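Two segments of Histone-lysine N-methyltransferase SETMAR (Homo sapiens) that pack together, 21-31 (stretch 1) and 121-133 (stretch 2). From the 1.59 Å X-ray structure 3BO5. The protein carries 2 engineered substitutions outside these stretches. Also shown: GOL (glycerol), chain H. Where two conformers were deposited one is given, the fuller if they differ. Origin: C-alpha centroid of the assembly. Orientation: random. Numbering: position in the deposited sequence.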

# COMPACT_ATOMS: atom_id res chain seq x y z
N GLN A 21 8.12 -1.41 14.86
CA GLN A 21 8.75 -1.64 13.55
C GLN A 21 8.55 -0.52 12.54
O GLN A 21 9.10 -0.57 11.45
CB GLN A 21 8.36 -3.02 12.94
CG GLN A 21 8.86 -4.25 13.76
CD GLN A 21 8.47 -5.61 13.20
OE1 GLN A 21 8.71 -5.92 12.05
NE2 GLN A 21 7.89 -6.45 14.04
N GLU A 22 7.80 0.53 12.93
CA GLU A 22 7.62 1.68 12.02
C GLU A 22 8.17 2.91 12.72
O GLU A 22 8.54 2.82 13.88
CB GLU A 22 6.12 1.90 11.73
CG GLU A 22 5.50 0.66 11.08
CD GLU A 22 5.82 0.51 9.62
OE1 GLU A 22 5.22 -0.44 9.05
OE2 GLU A 22 6.65 1.29 9.01
N ASN A 23 8.20 4.01 12.02
CA ASN A 23 8.74 5.24 12.61
C ASN A 23 8.00 5.72 13.81
O ASN A 23 8.59 6.37 14.67
CB ASN A 23 8.68 6.34 11.60
CG ASN A 23 9.62 6.14 10.45
OD1 ASN A 23 10.67 5.43 10.56
ND2 ASN A 23 9.26 6.72 9.32
N LEU A 24 6.68 5.46 13.76
CA LEU A 24 5.75 5.87 14.81
C LEU A 24 4.94 4.67 15.23
O LEU A 24 4.79 3.69 14.47
CB LEU A 24 4.86 6.97 14.26
CG LEU A 24 5.53 8.23 13.79
CD1 LEU A 24 4.55 9.08 13.13
CD2 LEU A 24 6.21 9.00 14.99
N PRO A 25 4.47 4.68 16.46
CA PRO A 25 3.58 3.61 16.92
C PRO A 25 2.25 3.73 16.20
O PRO A 25 1.91 4.82 15.70
CB PRO A 25 3.33 3.96 18.38
CG PRO A 25 4.44 4.98 18.72
CD PRO A 25 4.80 5.66 17.51
N VAL A 26 1.58 2.61 16.17
CA VAL A 26 0.18 2.56 15.69
C VAL A 26 -0.68 2.02 16.85
O VAL A 26 -0.52 0.91 17.33
CB VAL A 26 0.05 1.59 14.47
CG1 VAL A 26 -1.43 1.53 14.02
CG2 VAL A 26 0.91 2.03 13.36
N GLY A 27 -1.63 2.84 17.32
CA GLY A 27 -2.44 2.44 18.47
C GLY A 27 -3.62 1.59 18.05
O GLY A 27 -3.84 1.39 16.85
N ALA A 28 -4.31 1.02 19.03
CA ALA A 28 -5.51 0.24 18.79
C ALA A 28 -6.62 0.83 19.62
O ALA A 28 -6.39 1.39 20.72
CB ALA A 28 -5.35 -1.17 19.15
N TRP A 29 -7.83 0.72 19.10
CA TRP A 29 -9.00 1.27 19.79
C TRP A 29 -10.15 0.35 19.47
O TRP A 29 -10.35 -0.01 18.32
CB TRP A 29 -9.31 2.62 19.22
CG TRP A 29 -10.45 3.28 19.92
CD1 TRP A 29 -11.80 3.24 19.59
CD2 TRP A 29 -10.35 4.03 21.10
NE1 TRP A 29 -12.53 3.94 20.52
CE2 TRP A 29 -11.66 4.44 21.45
CE3 TRP A 29 -9.27 4.40 21.90
CZ2 TRP A 29 -11.91 5.23 22.58
CZ3 TRP A 29 -9.53 5.19 23.01
CH2 TRP A 29 -10.84 5.59 23.33
N PRO A 30 -11.02 0.10 20.43
CA PRO A 30 -11.09 0.69 21.77
C PRO A 30 -10.10 0.07 22.75
O PRO A 30 -9.62 -1.02 22.50
CB PRO A 30 -12.58 0.44 22.17
CG PRO A 30 -12.97 -0.80 21.40
CD PRO A 30 -12.21 -0.72 20.09
N PRO A 31 -9.78 0.80 23.86
CA PRO A 31 -8.86 0.34 24.91
C PRO A 31 -9.29 -1.04 25.30
O PRO A 31 -10.48 -1.30 25.43
CB PRO A 31 -9.17 1.27 26.09
CG PRO A 31 -9.52 2.56 25.43
CD PRO A 31 -10.29 2.16 24.16
N GLN A 121 10.21 5.38 0.84
CA GLN A 121 11.28 4.77 1.63
C GLN A 121 11.46 5.27 3.05
O GLN A 121 12.05 4.53 3.87
CB GLN A 121 12.61 4.88 0.84
CG GLN A 121 13.18 6.23 0.75
CD GLN A 121 14.23 6.25 -0.31
OE1 GLN A 121 15.42 6.31 0.01
NE2 GLN A 121 13.81 6.22 -1.58
N LYS A 122 11.05 6.52 3.30
CA LYS A 122 11.17 7.17 4.60
C LYS A 122 10.21 6.60 5.64
O LYS A 122 10.36 6.88 6.81
CB LYS A 122 10.92 8.68 4.45
CG LYS A 122 12.01 9.43 3.68
CD LYS A 122 13.39 8.93 4.09
CE LYS A 122 14.43 9.96 3.67
NZ LYS A 122 15.78 9.37 3.34
N GLY A 123 9.19 5.88 5.19
CA GLY A 123 8.26 5.23 6.14
C GLY A 123 7.13 6.11 6.63
O GLY A 123 6.83 7.18 6.01
N LEU A 124 6.51 5.66 7.71
CA LEU A 124 5.28 6.33 8.21
C LEU A 124 5.62 7.68 8.75
O LEU A 124 6.63 7.84 9.44
CB LEU A 124 4.60 5.53 9.35
CG LEU A 124 4.23 4.11 8.97
CD1 LEU A 124 3.27 3.61 10.01
CD2 LEU A 124 3.56 3.99 7.57
N GLN A 125 4.73 8.63 8.49
CA GLN A 125 4.95 10.03 8.97
C GLN A 125 3.80 10.55 9.78
O GLN A 125 3.82 11.74 10.21
CB GLN A 125 5.21 10.94 7.80
CG GLN A 125 6.40 10.47 6.93
CD GLN A 125 7.70 10.54 7.68
OE1 GLN A 125 7.89 11.49 8.44
NE2 GLN A 125 8.67 9.70 7.33
N PHE A 126 2.79 9.71 9.97
CA PHE A 126 1.60 10.09 10.77
C PHE A 126 1.29 9.02 11.78
O PHE A 126 1.69 7.88 11.60
CB PHE A 126 0.40 10.30 9.86
CG PHE A 126 0.64 11.33 8.78
CD1 PHE A 126 0.55 12.70 9.13
CD2 PHE A 126 0.99 10.96 7.48
CE1 PHE A 126 0.81 13.69 8.16
CE2 PHE A 126 1.23 11.88 6.50
CZ PHE A 126 1.17 13.27 6.83
N HIS A 127 0.53 9.40 12.82
CA HIS A 127 0.08 8.46 13.82
C HIS A 127 -1.27 7.90 13.38
O HIS A 127 -2.25 8.65 13.30
CB HIS A 127 -0.04 9.21 15.14
CG HIS A 127 1.28 9.61 15.70
ND1 HIS A 127 1.92 10.76 15.31
CD2 HIS A 127 2.07 9.01 16.62
CE1 HIS A 127 3.07 10.86 15.97
NE2 HIS A 127 3.19 9.81 16.76
N PHE A 128 -1.27 6.59 13.18
CA PHE A 128 -2.48 5.89 12.83
C PHE A 128 -2.99 5.10 13.97
O PHE A 128 -2.30 4.96 14.98
CB PHE A 128 -2.17 4.93 11.69
CG PHE A 128 -1.57 5.64 10.51
CD1 PHE A 128 -2.25 6.63 9.84
CD2 PHE A 128 -0.33 5.24 10.01
CE1 PHE A 128 -1.69 7.32 8.75
CE2 PHE A 128 0.23 5.92 8.91
CZ PHE A 128 -0.44 6.97 8.28
N GLN A 129 -4.20 4.55 13.82
CA GLN A 129 -4.82 3.75 14.89
C GLN A 129 -5.66 2.69 14.22
O GLN A 129 -6.44 3.02 13.29
CB GLN A 129 -5.66 4.67 15.77
CG GLN A 129 -6.25 4.03 16.96
CD GLN A 129 -7.30 4.91 17.60
OE1 GLN A 129 -8.40 5.05 17.10
NE2 GLN A 129 -6.93 5.59 18.70
N VAL A 130 -5.46 1.46 14.65
CA VAL A 130 -6.32 0.37 14.14
C VAL A 130 -7.52 0.44 15.04
O VAL A 130 -7.41 0.50 16.30
CB VAL A 130 -5.61 -0.95 14.27
CG1 VAL A 130 -6.54 -2.06 13.94
CG2 VAL A 130 -4.43 -0.95 13.37
N PHE A 131 -8.73 0.40 14.50
CA PHE A 131 -9.90 0.62 15.38
C PHE A 131 -11.08 -0.22 14.96
O PHE A 131 -11.16 -0.63 13.83
CB PHE A 131 -10.33 2.09 15.39
CG PHE A 131 -11.02 2.54 14.11
CD1 PHE A 131 -12.41 2.82 14.08
CD2 PHE A 131 -10.31 2.61 12.94
CE1 PHE A 131 -13.06 3.23 12.85
CE2 PHE A 131 -10.94 3.01 11.70
CZ PHE A 131 -12.31 3.30 11.70
N LYS A 132 -11.98 -0.53 15.88
CA LYS A 132 -13.14 -1.35 15.52
C LYS A 132 -14.20 -0.48 14.85
O LYS A 132 -14.73 0.49 15.43
CB LYS A 132 -13.67 -2.06 16.75
CG LYS A 132 -14.65 -3.15 16.35
CD LYS A 132 -13.87 -4.34 15.80
CE LYS A 132 -14.72 -5.29 15.08
NZ LYS A 132 -13.98 -6.57 15.16
N THR A 133 -14.47 -0.82 13.60
CA THR A 133 -15.53 -0.16 12.84
C THR A 133 -16.91 -0.74 13.21
O THR A 133 -16.96 -1.81 13.80
CB THR A 133 -15.40 -0.26 11.30
OG1 THR A 133 -15.65 -1.61 10.89
CG2 THR A 133 -14.00 0.12 10.81
C1 GOL H . 10.90 9.70 10.95
O1 GOL H . 10.78 9.25 12.27
C2 GOL H . 12.08 9.05 10.21
O2 GOL H . 12.74 7.92 10.79
C3 GOL H . 11.67 8.75 8.78
O3 GOL H . 11.21 9.93 8.20
O HOH W 1 7.93 3.59 9.16
O HOH W 2 1.28 5.38 13.00
O HOH W 3 -0.36 6.22 16.39

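Stretch 2 meets stretch 1 first through side-chain amide and water, then through apolar packing, and finally through a short parallel sheet; together the contact buries 812 Å². At the start, Lys122 contributes backbone rather than side chain: its O accepts a hydrogen bond from Asn23 ND2 at 2.7 Å, while its long chain leads away. The same Asn23 ND2 donates to Leu124 O at 2.9 Å, so one amide nitrogen uses both its hydrogens to clasp the turn between them. Gly123 sits inside that clasp. A CB here would lie 2.8 Å from Asn23 ND2, and the positive phi of 85° with psi near -164° calls for glycine by itself.

Leu124 is buried and points toward stretch 1, its CG 3.7 Å from Glu22 OE2 and its CD1 4.4 Å from Val26 CG2. The polar side of this spot is handled by water 1, which accepts from Asn23 N and Leu124 N, both at 2.9 Å, and donates to Glu22 OE2 at 2.6 Å. Gln125 starts away from the partner, but its end turns back: NE2 donates to O3 of a glycerol at 2.7 Å, a molecule probably left from crystallisation.

The CA-to-CB bond of Phe126 points away from stretch 1, and the residue offers its carbonyl instead, with O 3.5 Å from Leu24 CD1. His127 then supplies a flat surface: Leu24 CD1 lies 3.8 Å from the centroid of its ring, over the face, a CH-pi contact well suited to a branched aliphatic tip. Where the backbones do not yet pair directly, water 2 bridges them, donating to Pro25 O (2.8 Å) and Phe126 O (2.9 Å) and accepting from Phe128 N (2.8 Å). This suits Pro25, which has no backbone N-H but keeps a usable carbonyl.

From Phe128 the strand takes over. Phe128 O accepts from Gly27 N at 3.2 Å, Val130 N donates to Gly27 O at 2.7 Å, Val130 O accepts from Trp29 N at 2.8 Å, and Lys132 N donates to Trp29 O at 3.0 Å. Stretch 1 thus bonds through alternate residues, the parallel pattern. Gln129, paired with Gly27, extends along the face it shares with Trp29 and Phe131, bringing OE1 to 3.4 Å from Trp29 CB. Val130 shares the other face with Ala28 and is buried, its CG2 3.9 Å from Val26 CG1. Phe131 pairs with Trp29, their CB atoms 4.0 Å apart, before both rings lead away. Lys132 closes the contact with its CB 3.9 Å from Pro30 CD, leaving its exposed end free of stretch 1.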